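Local atomic coordinates of alpha-1,2-mannosidase (Bacteroides thetaiotaomicron, PDB entry 2WW2), a protein that hydrolyses alpha-mannosides with inversion of anomeric configuration, as a member of the calcium-dependent glycoside hydrolase family 92. Residues A[322-327]-A[353-358]; A[314-319]-A[358-363]. All blocks are in the same frame, centred on the assembly; numbering follows the deposited sequence. Where two conformers were deposited one is given.

Contact 1: A[322-327]-A[353-358]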
ATOM      1  N   ASP A 322      44.402  -1.050  34.227  1.00 11.41           N
ATOM      2  CA  ASP A 322      44.683  -2.467  34.028  1.00 11.26           C
ATOM      3  C   ASP A 322      43.378  -3.187  33.759  1.00 10.71           C
ATOM      4  O   ASP A 322      42.364  -2.902  34.393  1.00 10.52           O
ATOM      5  CB  ASP A 322      45.326  -3.079  35.291  1.00 11.46           C
ATOM      6  CG  ASP A 322      46.675  -2.489  35.600  1.00 13.52           C
ATOM      7  OD1 ASP A 322      47.471  -2.289  34.671  1.00 15.50           O
ATOM      8  OD2 ASP A 322      46.956  -2.222  36.785  1.00 16.95           O
ATOM      9  N   GLY A 323      43.390  -4.124  32.816  1.00 10.05           N
ATOM     10  CA  GLY A 323      42.233  -4.959  32.614  1.00  9.40           C
ATOM     11  C   GLY A 323      41.667  -4.837  31.207  1.00  9.13           C
ATOM     12  O   GLY A 323      42.411  -4.601  30.258  1.00  9.19           O
ATOM     13  N   TYR A 324      40.353  -4.994  31.099  1.00  8.28           N
ATOM     14  CA  TYR A 324      39.683  -5.095  29.801  1.00  9.45           C
ATOM     15  C   TYR A 324      38.656  -4.005  29.608  1.00  9.00           C
ATOM     16  O   TYR A 324      37.969  -3.590  30.541  1.00  8.69           O
ATOM     17  CB  TYR A 324      38.999  -6.461  29.634  1.00  9.16           C
ATOM     18  CG  TYR A 324      39.938  -7.630  29.835  1.00 11.81           C
ATOM     19  CD1 TYR A 324      40.968  -7.873  28.936  1.00 13.24           C
ATOM     20  CD2 TYR A 324      39.803  -8.484  30.934  1.00 13.72           C
ATOM     21  CE1 TYR A 324      41.839  -8.937  29.113  1.00 14.56           C
ATOM     22  CE2 TYR A 324      40.679  -9.556  31.117  1.00 15.65           C
ATOM     23  CZ  TYR A 324      41.685  -9.772  30.198  1.00 15.86           C
ATOM     24  OH  TYR A 324      42.564 -10.822  30.352  1.00 15.13           O
ATOM     25  N   MET A 325      38.554  -3.559  28.367  1.00  8.47           N
ATOM     26  CA  MET A 325      37.523  -2.634  27.969  1.00  8.16           C
ATOM     27  C   MET A 325      37.113  -3.047  26.560  1.00  7.68           C
ATOM     28  O   MET A 325      37.952  -3.537  25.787  1.00  8.40           O
ATOM     29  CB  MET A 325      38.052  -1.189  27.999  1.00  7.71           C
ATOM     30  CG  MET A 325      37.010  -0.134  27.586  1.00  8.52           C
ATOM     31  SD  MET A 325      35.453  -0.187  28.489  1.00 10.26           S
ATOM     32  CE  MET A 325      36.004   0.111  30.194  1.00  7.53           C
ATOM     33  N   TYR A 326      35.826  -2.899  26.252  1.00  7.19           N
ATOM     34  CA  TYR A 326      35.302  -3.085  24.884  1.00  8.02           C
ATOM     35  C   TYR A 326      34.507  -1.855  24.536  1.00  8.43           C
ATOM     36  O   TYR A 326      34.062  -1.127  25.423  1.00  8.63           O
ATOM     37  CB  TYR A 326      34.323  -4.280  24.809  1.00  7.32           C
ATOM     38  CG  TYR A 326      35.006  -5.618  24.739  1.00  7.73           C
ATOM     39  CD1 TYR A 326      35.026  -6.346  23.539  1.00  8.71           C
ATOM     40  CD2 TYR A 326      35.659  -6.148  25.856  1.00  8.61           C
ATOM     41  CE1 TYR A 326      35.680  -7.576  23.473  1.00  8.97           C
ATOM     42  CE2 TYR A 326      36.310  -7.378  25.796  1.00  8.85           C
ATOM     43  CZ  TYR A 326      36.303  -8.091  24.603  1.00  9.36           C
ATOM     44  OH  TYR A 326      36.961  -9.305  24.550  1.00  9.79           O
ATOM     45  N   THR A 327      34.230  -1.668  23.256  1.00  8.78           N
ATOM     46  CA  THR A 327      33.340  -0.587  22.887  1.00  8.72           C
ATOM     47  C   THR A 327      32.755  -0.797  21.495  1.00  8.68           C
ATOM     48  O   THR A 327      32.927  -1.864  20.911  1.00  9.14           O
ATOM     49  CB  THR A 327      34.055   0.772  22.958  1.00  9.06           C
ATOM     50  OG1 THR A 327      33.074   1.798  22.791  1.00 10.24           O
ATOM     51  CG2 THR A 327      35.117   0.884  21.842  1.00  8.15           C
ATOM     52  N   VAL A 353      33.663  -8.952  28.245  1.00  8.47           N
ATOM     53  CA  VAL A 353      32.662  -7.921  27.949  1.00  8.62           C
ATOM     54  C   VAL A 353      31.889  -7.553  29.202  1.00  9.37           C
ATOM     55  O   VAL A 353      31.630  -6.360  29.473  1.00  9.01           O
ATOM     56  CB  VAL A 353      31.666  -8.386  26.862  1.00  9.31           C
ATOM     57  CG1 VAL A 353      30.444  -7.452  26.819  1.00  8.54           C
ATOM     58  CG2 VAL A 353      32.352  -8.419  25.494  1.00  8.16           C
ATOM     59  N   THR A 354      31.512  -8.562  29.984  1.00  8.34           N
ATOM     60  CA  THR A 354      30.743  -8.271  31.207  1.00  9.09           C
ATOM     61  C   THR A 354      31.593  -7.486  32.197  1.00  9.74           C
ATOM     62  O   THR A 354      31.116  -6.493  32.770  1.00  9.41           O
ATOM     63  CB  THR A 354      30.140  -9.541  31.869  1.00  9.07           C
ATOM     64  OG1 THR A 354      31.179 -10.501  32.068  1.00  8.34           O
ATOM     65  CG2 THR A 354      29.052 -10.154  30.950  1.00  9.78           C
ATOM     66  N   GLN A 355      32.854  -7.887  32.370  1.00 10.58           N
ATOM     67  CA  GLN A 355      33.774  -7.088  33.198  1.00 12.09           C
ATOM     68  C   GLN A 355      33.889  -5.639  32.706  1.00 10.38           C
ATOM     69  O   GLN A 355      33.969  -4.705  33.511  1.00 10.29           O
ATOM     70  CB  GLN A 355      35.193  -7.665  33.181  1.00 13.35           C
ATOM     71  CG  GLN A 355      35.498  -8.815  34.115  1.00 18.39           C
ATOM     72  CD  GLN A 355      36.858  -9.423  33.777  1.00 24.51           C
ATOM     73  OE1 GLN A 355      36.952 -10.461  33.078  1.00 27.81           O
ATOM     74  NE2 GLN A 355      37.921  -8.744  34.202  1.00 24.39           N
ATOM     75  N   SER A 356      33.936  -5.449  31.393  1.00  9.79           N
ATOM     76  CA  SER A 356      34.113  -4.103  30.834  0.50  9.83           C
ATOM     77  C   SER A 356      32.909  -3.195  31.077  1.00  9.66           C
ATOM     78  O   SER A 356      33.059  -1.975  31.196  1.00  9.83           O
ATOM     79  CB  SER A 356      34.461  -4.141  29.340  0.50  9.92           C
ATOM     80  OG  SER A 356      33.351  -4.527  28.550  0.50 10.66           O
ATOM     81  N   ILE A 357      31.722  -3.781  31.162  1.00  8.63           N
ATOM     82  CA  ILE A 357      30.516  -3.014  31.467  1.00  8.14           C
ATOM     83  C   ILE A 357      30.632  -2.447  32.880  1.00  8.29           C
ATOM     84  O   ILE A 357      30.336  -1.274  33.124  1.00  8.31           O
ATOM     85  CB  ILE A 357      29.249  -3.912  31.344  1.00  8.45           C
ATOM     86  CG1 ILE A 357      28.925  -4.164  29.869  1.00  8.27           C
ATOM     87  CG2 ILE A 357      28.037  -3.281  32.054  1.00  7.26           C
ATOM     88  CD1 ILE A 357      27.876  -5.267  29.659  1.00 10.23           C
ATOM     89  N   ILE A 358      31.072  -3.283  33.813  1.00  8.25           N
ATOM     90  CA  ILE A 358      31.278  -2.825  35.196  1.00  8.26           C
ATOM     91  C   ILE A 358      32.399  -1.768  35.249  1.00  8.55           C
ATOM     92  O   ILE A 358      32.294  -0.764  35.951  1.00  8.60           O
ATOM     93  CB  ILE A 358      31.579  -4.014  36.140  1.00  8.80           C
ATOM     94  CG1 ILE A 358      30.392  -4.981  36.134  1.00  8.65           C
ATOM     95  CG2 ILE A 358      31.866  -3.536  37.585  1.00  8.43           C
ATOM     96  CD1 ILE A 358      29.073  -4.292  36.393  1.00 10.76           C
TER
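Tyr326 and Val353 form the apolar centre of this contact: a methyl of the valine, CG2, sits over the middle of the phenol ring, 3.8 Å from its centroid and only 4° off the ring normal, a textbook CH-pi contact. With CG2 anti to its carbonyl carbon, Val353 turns this one branch onto the ring; a compact methyl suits a flat aromatic face. One turn along the helix, Ser356 fills the place where the chain passes nearest, its CA 4.7 Å from the CA of Met325. Its small CB lies 3.7 Å from Met325 CA and 3.6 Å from Tyr326 N, an approach that leaves little room for a larger residue. That amide, buried here, has no hydrogen-bond partner in the model, and no hydrogen bond joins the two segments. Met325 sends its CB away from the helix, but bends at chi2 and chi3 so that CE returns to within 3.7 Å of Ser356 O. At the more open end, the amide of Gln355 lies at the edge of the Tyr324 ring, the two planes 83° apart. Farther out, Arg352 binds the Tyr326 hydroxyl, and Tyr302 meets Tyr324 edge-to-face. Backbone bonds from Met325 to Phe301 and from Thr327 to Arg299 tie this chain to strand 299-304, while helix 383-393 packs against Thr354, Ile357 and Ile358 of helix 347-364.

Contact 2: A[314-319]-A[358-363]; sequences SPYDGN and INAYNE
Asp317 and Glu363 bring the two backbones closest, with 5.7 Å between their CA atoms, where a tight loop meets the last turn of helix 347-364. The loop is closed on itself by Ser314 N bonding to Asn319 O at 2.8 Å, and Gly318 turns through a positive phi of 74°, readily taken by a residue without a side chain. A water spans the backbones, donating to Tyr316 O and, at 2.9 Å, to Glu363 O.

Ser314 is the polar hub. Its OG, anti to the backbone N (chi1 173°), donates to Glu363 OE1 at 2.6 Å, arriving from above the carboxylate, 43° out of its plane. The same oxygen accepts from Tyr316 N at 3.0 Å and Asp317 N at 3.1 Å, an ST turn and ST motif that suit a short hydroxyl side chain. An alanine here would probably leave those two loop N-H groups without their acceptor and Glu363 OE1 without this donor. Glu363 OE2 is held separately by Tyr312 OH, so both carboxylate oxygens have partners.

The loop joins strands 310-313 and 320-322 of a hairpin in the family 92 catalytic domain, and packs on a helix of the same domain, which in this family is built round an (alpha/alpha)6 barrel. Asp317 makes an Asx turn, OD1 accepting from Asn319 N, while OD2 lies 3.4 Å from Glu363 CG, a methylene rather than a polar mate. Tyr316 lays one ring face on Ala360: Ala360 CB lies over the face, offset toward the rim, 3.4 Å from Tyr316 CE2, and alanine's lone methyl lets the ring come close to the helix. The same tyrosine meets His375 edge-to-face.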
ATOM      1  N   SER A 314      40.838   4.465  28.960  1.00  8.99           N
ATOM      2  CA  SER A 314      39.405   4.494  29.194  1.00  9.00           C
ATOM      3  C   SER A 314      38.728   5.594  28.390  1.00  9.65           C
ATOM      4  O   SER A 314      39.063   6.777  28.560  1.00  9.36           O
ATOM      5  CB  SER A 314      39.111   4.737  30.678  1.00  8.92           C
ATOM      6  OG  SER A 314      37.716   4.923  30.846  1.00  9.01           O
ATOM      7  N   PRO A 315      37.748   5.226  27.534  1.00  9.83           N
ATOM      8  CA  PRO A 315      37.056   6.300  26.840  1.00  9.63           C
ATOM      9  C   PRO A 315      35.992   6.909  27.738  1.00  9.50           C
ATOM     10  O   PRO A 315      35.239   7.763  27.271  1.00  9.94           O
ATOM     11  CB  PRO A 315      36.409   5.597  25.633  1.00  8.92           C
ATOM     12  CG  PRO A 315      36.129   4.200  26.132  1.00 10.07           C
ATOM     13  CD  PRO A 315      37.244   3.891  27.149  1.00  9.93           C
ATOM     14  N   TYR A 316      35.931   6.474  29.004  1.00  9.56           N
ATOM     15  CA  TYR A 316      35.004   7.050  29.979  1.00 10.13           C
ATOM     16  C   TYR A 316      35.651   8.076  30.907  1.00 10.57           C
ATOM     17  O   TYR A 316      35.018   9.082  31.241  1.00 10.99           O
ATOM     18  CB  TYR A 316      34.272   5.962  30.791  1.00  9.32           C
ATOM     19  CG  TYR A 316      33.445   5.064  29.881  1.00 10.28           C
ATOM     20  CD1 TYR A 316      32.180   5.455  29.455  1.00  8.75           C
ATOM     21  CD2 TYR A 316      33.963   3.863  29.399  1.00  8.73           C
ATOM     22  CE1 TYR A 316      31.446   4.670  28.592  1.00  9.34           C
ATOM     23  CE2 TYR A 316      33.227   3.067  28.548  1.00  8.95           C
ATOM     24  CZ  TYR A 316      31.970   3.479  28.153  1.00  8.63           C
ATOM     25  OH  TYR A 316      31.227   2.713  27.299  1.00 10.09           O
ATOM     26  N   ASP A 317      36.897   7.847  31.316  1.00 10.76           N
ATOM     27  CA  ASP A 317      37.563   8.803  32.209  1.00 10.53           C
ATOM     28  C   ASP A 317      38.920   9.286  31.680  1.00 11.24           C
ATOM     29  O   ASP A 317      39.566  10.124  32.301  1.00 10.97           O
ATOM     30  CB  ASP A 317      37.650   8.288  33.661  1.00 10.51           C
ATOM     31  CG  ASP A 317      38.648   7.149  33.851  1.00 10.36           C
ATOM     32  OD1 ASP A 317      39.428   6.800  32.933  1.00 10.35           O
ATOM     33  OD2 ASP A 317      38.659   6.590  34.961  1.00 10.13           O
ATOM     34  N   GLY A 318      39.349   8.757  30.532  1.00 10.85           N
ATOM     35  CA  GLY A 318      40.584   9.232  29.902  1.00 11.27           C
ATOM     36  C   GLY A 318      41.905   8.815  30.548  1.00 11.87           C
ATOM     37  O   GLY A 318      42.981   9.222  30.094  1.00 11.61           O
ATOM     38  N   ASN A 319      41.829   8.019  31.609  1.00 11.85           N
ATOM     39  CA  ASN A 319      43.019   7.442  32.224  1.00 12.14           C
ATOM     40  C   ASN A 319      43.313   6.044  31.683  1.00 12.19           C
ATOM     41  O   ASN A 319      42.452   5.432  31.047  1.00 11.99           O
ATOM     42  CB  ASN A 319      42.833   7.412  33.736  1.00 12.60           C
ATOM     43  CG  ASN A 319      42.739   8.802  34.321  1.00 13.79           C
ATOM     44  OD1 ASN A 319      41.912   9.076  35.185  1.00 17.74           O
ATOM     45  ND2 ASN A 319      43.579   9.692  33.839  1.00 13.87           N
ATOM     46  N   ILE A 358      31.072  -3.283  33.813  1.00  8.25           N
ATOM     47  CA  ILE A 358      31.278  -2.825  35.196  1.00  8.26           C
ATOM     48  C   ILE A 358      32.399  -1.768  35.249  1.00  8.55           C
ATOM     49  O   ILE A 358      32.294  -0.764  35.951  1.00  8.60           O
ATOM     50  CB  ILE A 358      31.579  -4.014  36.140  1.00  8.80           C
ATOM     51  CG1 ILE A 358      30.392  -4.981  36.134  1.00  8.65           C
ATOM     52  CG2 ILE A 358      31.866  -3.536  37.585  1.00  8.43           C
ATOM     53  CD1 ILE A 358      29.073  -4.292  36.393  1.00 10.76           C
ATOM     54  N   ASN A 359      33.472  -1.983  34.496  1.00  8.09           N
ATOM     55  CA  ASN A 359      34.549  -1.006  34.456  1.00  8.25           C
ATOM     56  C   ASN A 359      34.021   0.352  33.975  1.00  8.31           C
ATOM     57  O   ASN A 359      34.359   1.381  34.534  1.00  8.23           O
ATOM     58  CB  ASN A 359      35.689  -1.470  33.536  1.00  7.64           C
ATOM     59  CG  ASN A 359      36.439  -2.669  34.082  1.00  9.03           C
ATOM     60  OD1 ASN A 359      36.378  -2.960  35.276  1.00  9.28           O
ATOM     61  ND2 ASN A 359      37.150  -3.378  33.206  1.00  7.37           N
ATOM     62  N   ALA A 360      33.214   0.351  32.920  1.00  8.56           N
ATOM     63  CA  ALA A 360      32.654   1.607  32.392  1.00  8.57           C
ATOM     64  C   ALA A 360      31.810   2.265  33.467  1.00  8.83           C
ATOM     65  O   ALA A 360      31.844   3.498  33.646  1.00  8.82           O
ATOM     66  CB  ALA A 360      31.804   1.326  31.122  1.00  7.99           C
ATOM     67  N   TYR A 361      31.048   1.444  34.190  1.00  8.59           N
ATOM     68  CA  TYR A 361      30.243   1.940  35.320  1.00  9.22           C
ATOM     69  C   TYR A 361      31.134   2.571  36.395  1.00  9.78           C
ATOM     70  O   TYR A 361      30.824   3.655  36.908  1.00  9.68           O
ATOM     71  CB  TYR A 361      29.385   0.810  35.916  1.00  8.42           C
ATOM     72  CG  TYR A 361      28.743   1.135  37.252  1.00  9.58           C
ATOM     73  CD1 TYR A 361      27.598   1.923  37.330  1.00  8.97           C
ATOM     74  CD2 TYR A 361      29.281   0.641  38.437  1.00  9.47           C
ATOM     75  CE1 TYR A 361      27.011   2.212  38.566  1.00 10.94           C
ATOM     76  CE2 TYR A 361      28.702   0.915  39.663  1.00 12.39           C
ATOM     77  CZ  TYR A 361      27.575   1.703  39.721  1.00 12.07           C
ATOM     78  OH  TYR A 361      27.010   1.959  40.951  1.00 14.76           O
ATOM     79  N   ASN A 362      32.247   1.910  36.727  1.00 10.21           N
ATOM     80  CA  ASN A 362      33.147   2.457  37.743  1.00 10.78           C
ATOM     81  C   ASN A 362      33.764   3.775  37.262  1.00 10.80           C
ATOM     82  O   ASN A 362      33.928   4.714  38.033  1.00 10.88           O
ATOM     83  CB  ASN A 362      34.253   1.453  38.114  1.00 10.83           C
ATOM     84  CG  ASN A 362      33.730   0.286  38.931  1.00 11.47           C
ATOM     85  OD1 ASN A 362      32.725   0.410  39.623  1.00 12.64           O
ATOM     86  ND2 ASN A 362      34.414  -0.847  38.862  1.00 11.63           N
ATOM     87  N   GLU A 363      34.090   3.832  35.975  1.00 10.29           N
ATOM     88  CA  GLU A 363      34.762   4.994  35.403  1.00 10.51           C
ATOM     89  C   GLU A 363      33.836   6.175  35.079  1.00 10.57           C
ATOM     90  O   GLU A 363      34.313   7.302  34.942  1.00 11.54           O
ATOM     91  CB  GLU A 363      35.559   4.566  34.158  1.00  9.90           C
ATOM     92  CG  GLU A 363      36.785   3.766  34.523  1.00 10.75           C
ATOM     93  CD  GLU A 363      37.180   2.735  33.480  1.00 10.96           C
ATOM     94  OE1 GLU A 363      36.929   2.944  32.273  1.00 11.10           O
ATOM     95  OE2 GLU A 363      37.759   1.708  33.869  1.00 12.62           O
TER
HETATM   96  O   HOH W   1      34.464  10.093  34.150  1.00 32.64           O

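How the contacts relate
Both contacts lean on helix 347-364, on successive turns. Contact 1 is the buried one, its centre about 17 Å from the centre of the chain; contact 2, its centre about 22 Å from that of the chain, is partly exposed. Their chemistry follows: the inner joint is methyl, ring and backbone packing with no bond across, whereas the outer one adds a serine-carboxylate hydrogen bond and a bridging water to its own ring-methyl contact. The two meet directly, Asn359 ND2 making a probable hydrogen bond of 2.8 Å to Tyr324 O, and Met325 CE packing 3.6 Å from Glu363 OE1. The hairpin and the chain leading into strand 326-330 thereby face one helix side by side.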